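Local atomic coordinates of ABC transporter, substrate binding protein (Agrobacterium tumefaciens, PDB entry 3C9H), a protein that probably binds a solute in the periplasm and delivers it to an ABC transporter, and carries a bound magnesium ion. Residues F139-K143 against P144-T148; P152-R155 against A156-V159. All blocks are in the same frame, centred on the assembly; numbering follows the deposited sequence.

How the interactions relate
The two interactions follow one another along a single connection of the chain. Interaction 1 comes first, where strand 135-142 runs into a turn. Interaction 2 comes next, where the loop enters helix 155-164. Their centres lie about 14 Å apart, on the same side of the chain's centre. They touch through Phe139, whose CD2 is 3.3 Å from Pro152 O and whose ring meets that of Phe158 edge-to-face. The end of the strand and the start of the helix therefore pack together. Strand 230-235 borders both, with Leu230 touching Phe146, Pro152 and Phe158. Both belong to the solute-binding protein fold and lie away from the magnesium site at Ser41 and Asp43.

Interaction 1: residues F139-K143 against P144-T148; sequences FVYHK and PSFTT
Pro144 lies across the imidazole of His142, and this is the tightly packed part of the contact. Its CD stands 3.6 Å from the centroid of the His142 ring, a CH-pi contact over the face. The approach is only 7° off the ring normal. CG also lies over this face, and CB comes to NE2 at its rim. The torsion of His142 sets this up: CG is anti to the backbone N (chi1 -179°), which brings the ring against the pyrrolidine of Pro144. His142 ND1 makes a weak hydrogen bond to Val223 O in helix 216-224.

A second pair forms on the other side of the strand. The edge of the Tyr141 ring is turned toward the face of Phe146 in an offset edge-to-face pair. The centroids are 5.6 Å apart. The planes stand at 82°. Tyr141 CD1 comes to 3.8 Å from Phe146 CD2. The edge of the Phe146 ring also meets the backbone, with CD2 3.4 Å from His142 O. Tyr161 of helix 155-164 meets the Phe146 ring as well.

By contrast, two exposed residues add little: Lys143 beyond CB, and Thr147. Thr147 brings CG2 no nearer than 4.0 Å to Lys143 O.

The backbone closes the turn with two bonds. Ser145 N donates to His142 O at 2.8 Å. Phe146 N donates to Lys143 O at 3.0 Å. These successive i to i+3 bonds are characteristic of 3-10 geometry, here at the end of strand 135-142 in a periplasmic binding protein fold.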
loop_
_atom_site.group_PDB
_atom_site.type_symbol
_atom_site.label_atom_id
_atom_site.label_comp_id
_atom_site.label_asym_id
_atom_site.label_seq_id
_atom_site.Cartn_x
_atom_site.Cartn_y
_atom_site.Cartn_z
ATOM N N PHE A 139 2.704 -3.223 -13.176
ATOM C CA PHE A 139 3.591 -2.487 -14.067
ATOM C C PHE A 139 2.820 -1.264 -14.554
ATOM O O PHE A 139 1.623 -1.327 -14.789
ATOM C CB PHE A 139 3.999 -3.282 -15.320
ATOM C CG PHE A 139 4.680 -4.615 -15.078
ATOM C CD1 PHE A 139 5.117 -5.024 -13.824
ATOM C CD2 PHE A 139 4.907 -5.460 -16.149
ATOM C CE1 PHE A 139 5.763 -6.250 -13.655
ATOM C CE2 PHE A 139 5.571 -6.695 -15.987
ATOM C CZ PHE A 139 5.994 -7.084 -14.744
ATOM N N VAL A 140 3.545 -0.181 -14.762
ATOM C CA VAL A 140 3.017 0.977 -15.411
ATOM C C VAL A 140 3.946 1.314 -16.577
ATOM O O VAL A 140 5.137 0.961 -16.573
ATOM C CB VAL A 140 2.824 2.171 -14.435
ATOM C CG1 VAL A 140 1.779 1.825 -13.381
ATOM C CG2 VAL A 140 4.149 2.574 -13.774
ATOM N N TYR A 141 3.385 1.945 -17.598
ATOM C CA TYR A 141 4.183 2.332 -18.765
ATOM C C TYR A 141 3.690 3.641 -19.342
ATOM O O TYR A 141 2.534 4.025 -19.128
ATOM C CB TYR A 141 4.182 1.230 -19.841
ATOM C CG TYR A 141 2.846 0.922 -20.487
ATOM C CD1 TYR A 141 2.539 1.386 -21.771
ATOM C CD2 TYR A 141 1.890 0.162 -19.824
ATOM C CE1 TYR A 141 1.301 1.100 -22.356
ATOM C CE2 TYR A 141 0.687 -0.138 -20.403
ATOM C CZ TYR A 141 0.390 0.347 -21.663
ATOM O OH TYR A 141 -0.819 0.040 -22.218
ATOM N N HIS A 142 4.584 4.303 -20.067
ATOM C CA HIS A 142 4.283 5.506 -20.826
ATOM C C HIS A 142 3.784 5.087 -22.226
ATOM O O HIS A 142 4.560 4.669 -23.069
ATOM C CB HIS A 142 5.546 6.355 -20.907
ATOM C CG HIS A 142 5.376 7.641 -21.655
ATOM N ND1 HIS A 142 4.525 8.643 -21.239
ATOM C CD2 HIS A 142 5.980 8.103 -22.768
ATOM C CE1 HIS A 142 4.602 9.659 -22.074
ATOM N NE2 HIS A 142 5.481 9.359 -23.009
ATOM N N LYS A 143 2.477 5.187 -22.432
ATOM C CA LYS A 143 1.823 4.722 -23.666
ATOM C C LYS A 143 2.483 5.240 -24.949
ATOM O O LYS A 143 2.752 4.463 -25.837
ATOM C CB LYS A 143 0.323 5.067 -23.667
ATOM C CG LYS A 143 -0.481 4.400 -22.576
ATOM C CD LYS A 143 -1.964 4.602 -22.808
ATOM C CE LYS A 143 -2.774 3.893 -21.749
ATOM N NZ LYS A 143 -4.183 3.609 -22.169
ATOM N N PRO A 144 2.762 6.550 -25.038
ATOM C CA PRO A 144 3.479 7.055 -26.226
ATOM C C PRO A 144 4.831 6.411 -26.507
ATOM O O PRO A 144 5.316 6.497 -27.640
ATOM C CB PRO A 144 3.676 8.545 -25.916
ATOM C CG PRO A 144 2.532 8.873 -25.007
ATOM C CD PRO A 144 2.392 7.646 -24.134
ATOM N N SER A 145 5.438 5.782 -25.505
ATOM C CA SER A 145 6.741 5.119 -25.683
ATOM C C SER A 145 6.614 3.688 -26.196
ATOM O O SER A 145 7.615 3.089 -26.536
ATOM C CB SER A 145 7.550 5.101 -24.372
ATOM O OG SER A 145 7.938 6.396 -24.000
ATOM N N PHE A 146 5.405 3.142 -26.215
ATOM C CA PHE A 146 5.174 1.754 -26.607
ATOM C C PHE A 146 4.273 1.705 -27.822
ATOM O O PHE A 146 3.204 1.103 -27.814
ATOM C CB PHE A 146 4.598 0.953 -25.464
ATOM C CG PHE A 146 5.624 0.629 -24.430
ATOM C CD1 PHE A 146 6.347 -0.562 -24.500
ATOM C CD2 PHE A 146 5.940 1.545 -23.451
ATOM C CE1 PHE A 146 7.327 -0.852 -23.568
ATOM C CE2 PHE A 146 6.934 1.256 -22.513
ATOM C CZ PHE A 146 7.625 0.059 -22.586
ATOM N N THR A 147 4.747 2.341 -28.872
ATOM C CA THR A 147 3.962 2.434 -30.083
ATOM C C THR A 147 4.268 1.361 -31.128
ATOM O O THR A 147 3.374 1.037 -31.871
ATOM C CB THR A 147 4.055 3.823 -30.656
ATOM O OG1 THR A 147 5.428 4.236 -30.659
ATOM C CG2 THR A 147 3.195 4.807 -29.749
ATOM N N THR A 148 5.487 0.823 -31.211
ATOM C CA THR A 148 5.738 -0.313 -32.148
ATOM C C THR A 148 5.931 -1.643 -31.438
ATOM O O THR A 148 6.199 -2.662 -32.067
ATOM C CB THR A 148 6.926 -0.089 -33.132
ATOM O OG1 THR A 148 8.128 0.129 -32.393
ATOM C CG2 THR A 148 6.663 1.088 -34.071
#

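Interaction 2: residues P152-R155 against A156-V159; sequences PATR and AEFV
Glu157 OE1 takes a hydrogen bond from Ala153 N at 2.9 Å. Its N-H...O angle is 158°. The donor comes from above the carboxylate plane. Extended beyond CG, the glutamate side chain runs back along the first turn of the helix to the loop before it. The same residue is gripped at its backbone. Its N donates to Thr154 OG1 at 3.1 Å. This bond is nearly straight, at 167°. Glu157 CG passes alongside, 3.4 Å from Thr154 OG1.

Thr154 is thus the N-cap of helix 155-164. Its OG1 sits between the backbone N and the carbonyl carbon (chi1 71°), which turns it toward the first turn. The glutamate three residues on recalls a capping box, but its carboxylate bonds to the amide one residue earlier than that motif requires. Helical i to i+4 bonds begin here. Phe158 N donates to Thr154 O at 2.9 Å. Val159 N donates to Arg155 O at 3.1 Å.

Pro152 packs against the outside of this turn, on the backbone between Glu157 and Phe158. Its CB lies 3.4 Å from Phe158 N. Its CG is 4.0 Å from Phe158 CD1. The side chains of Pro152 and Phe158 cross obliquely. The end of the Phe158 ring leads away from Pro152, and the ring also touches Leu230 of strand 230-235.

The side chain of Arg155 leads away from the capping turn. NE bonds to Tyr232 OH, while NH2 forms a salt bridge with Asp256 and a hydrogen bond to Tyr257 O.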
loop_
_atom_site.group_PDB
_atom_site.type_symbol
_atom_site.label_atom_id
_atom_site.label_comp_id
_atom_site.label_asym_id
_atom_site.label_seq_id
_atom_site.Cartn_x
_atom_site.Cartn_y
_atom_site.Cartn_z
ATOM N N PRO A 152 5.901 -5.033 -21.620
ATOM C CA PRO A 152 6.088 -6.352 -21.019
ATOM C C PRO A 152 4.963 -6.665 -20.036
ATOM O O PRO A 152 4.475 -5.758 -19.372
ATOM C CB PRO A 152 7.446 -6.234 -20.321
ATOM C CG PRO A 152 7.630 -4.770 -20.078
ATOM C CD PRO A 152 6.954 -4.079 -21.206
ATOM N N ALA A 153 4.521 -7.926 -20.013
ATOM C CA ALA A 153 3.403 -8.379 -19.182
ATOM C C ALA A 153 3.814 -9.427 -18.134
ATOM O O ALA A 153 2.988 -9.873 -17.344
ATOM C CB ALA A 153 2.299 -8.948 -20.066
ATOM N N THR A 154 5.081 -9.814 -18.142
ATOM C CA THR A 154 5.645 -10.732 -17.183
ATOM C C THR A 154 7.032 -10.223 -16.838
ATOM O O THR A 154 7.578 -9.347 -17.520
ATOM C CB THR A 154 5.782 -12.175 -17.746
ATOM O OG1 THR A 154 6.820 -12.213 -18.729
ATOM C CG2 THR A 154 4.476 -12.688 -18.327
ATOM N N ARG A 155 7.619 -10.801 -15.804
ATOM C CA ARG A 155 8.959 -10.440 -15.388
ATOM C C ARG A 155 10.032 -10.873 -16.397
ATOM O O ARG A 155 10.983 -10.153 -16.617
ATOM C CB ARG A 155 9.223 -10.987 -13.980
ATOM C CG ARG A 155 8.573 -10.069 -12.936
ATOM C CD ARG A 155 8.234 -10.754 -11.669
ATOM N NE ARG A 155 7.436 -9.888 -10.801
ATOM C CZ ARG A 155 6.109 -9.816 -10.817
ATOM N NH1 ARG A 155 5.495 -9.003 -9.984
ATOM N NH2 ARG A 155 5.388 -10.569 -11.636
ATOM N N ALA A 156 9.861 -12.047 -16.996
ATOM C CA ALA A 156 10.707 -12.469 -18.116
ATOM C C ALA A 156 10.681 -11.450 -19.247
ATOM O O ALA A 156 11.742 -11.058 -19.742
ATOM C CB ALA A 156 10.283 -13.828 -18.635
ATOM N N GLU A 157 9.485 -11.019 -19.648
ATOM C CA GLU A 157 9.332 -10.019 -20.718
ATOM C C GLU A 157 9.914 -8.661 -20.351
ATOM O O GLU A 157 10.404 -7.929 -21.213
ATOM C CB GLU A 157 7.855 -9.833 -21.108
ATOM C CG GLU A 157 7.278 -11.000 -21.859
ATOM C CD GLU A 157 5.816 -10.816 -22.260
ATOM O OE1 GLU A 157 5.271 -9.720 -22.115
ATOM O OE2 GLU A 157 5.210 -11.788 -22.743
ATOM N N PHE A 158 9.824 -8.311 -19.072
ATOM C CA PHE A 158 10.349 -7.046 -18.602
ATOM C C PHE A 158 11.860 -7.035 -18.823
ATOM O O PHE A 158 12.405 -6.085 -19.382
ATOM C CB PHE A 158 10.034 -6.881 -17.108
ATOM C CG PHE A 158 10.072 -5.458 -16.606
ATOM C CD1 PHE A 158 8.879 -4.778 -16.311
ATOM C CD2 PHE A 158 11.271 -4.821 -16.367
ATOM C CE1 PHE A 158 8.895 -3.454 -15.804
ATOM C CE2 PHE A 158 11.323 -3.498 -15.861
ATOM C CZ PHE A 158 10.133 -2.806 -15.587
ATOM N N VAL A 159 12.516 -8.096 -18.363
ATOM C CA VAL A 159 13.974 -8.226 -18.444
ATOM C C VAL A 159 14.430 -8.245 -19.901
ATOM O O VAL A 159 15.370 -7.533 -20.268
ATOM C CB VAL A 159 14.465 -9.479 -17.694
ATOM C CG1 VAL A 159 15.933 -9.777 -18.014
ATOM C CG2 VAL A 159 14.269 -9.310 -16.163
#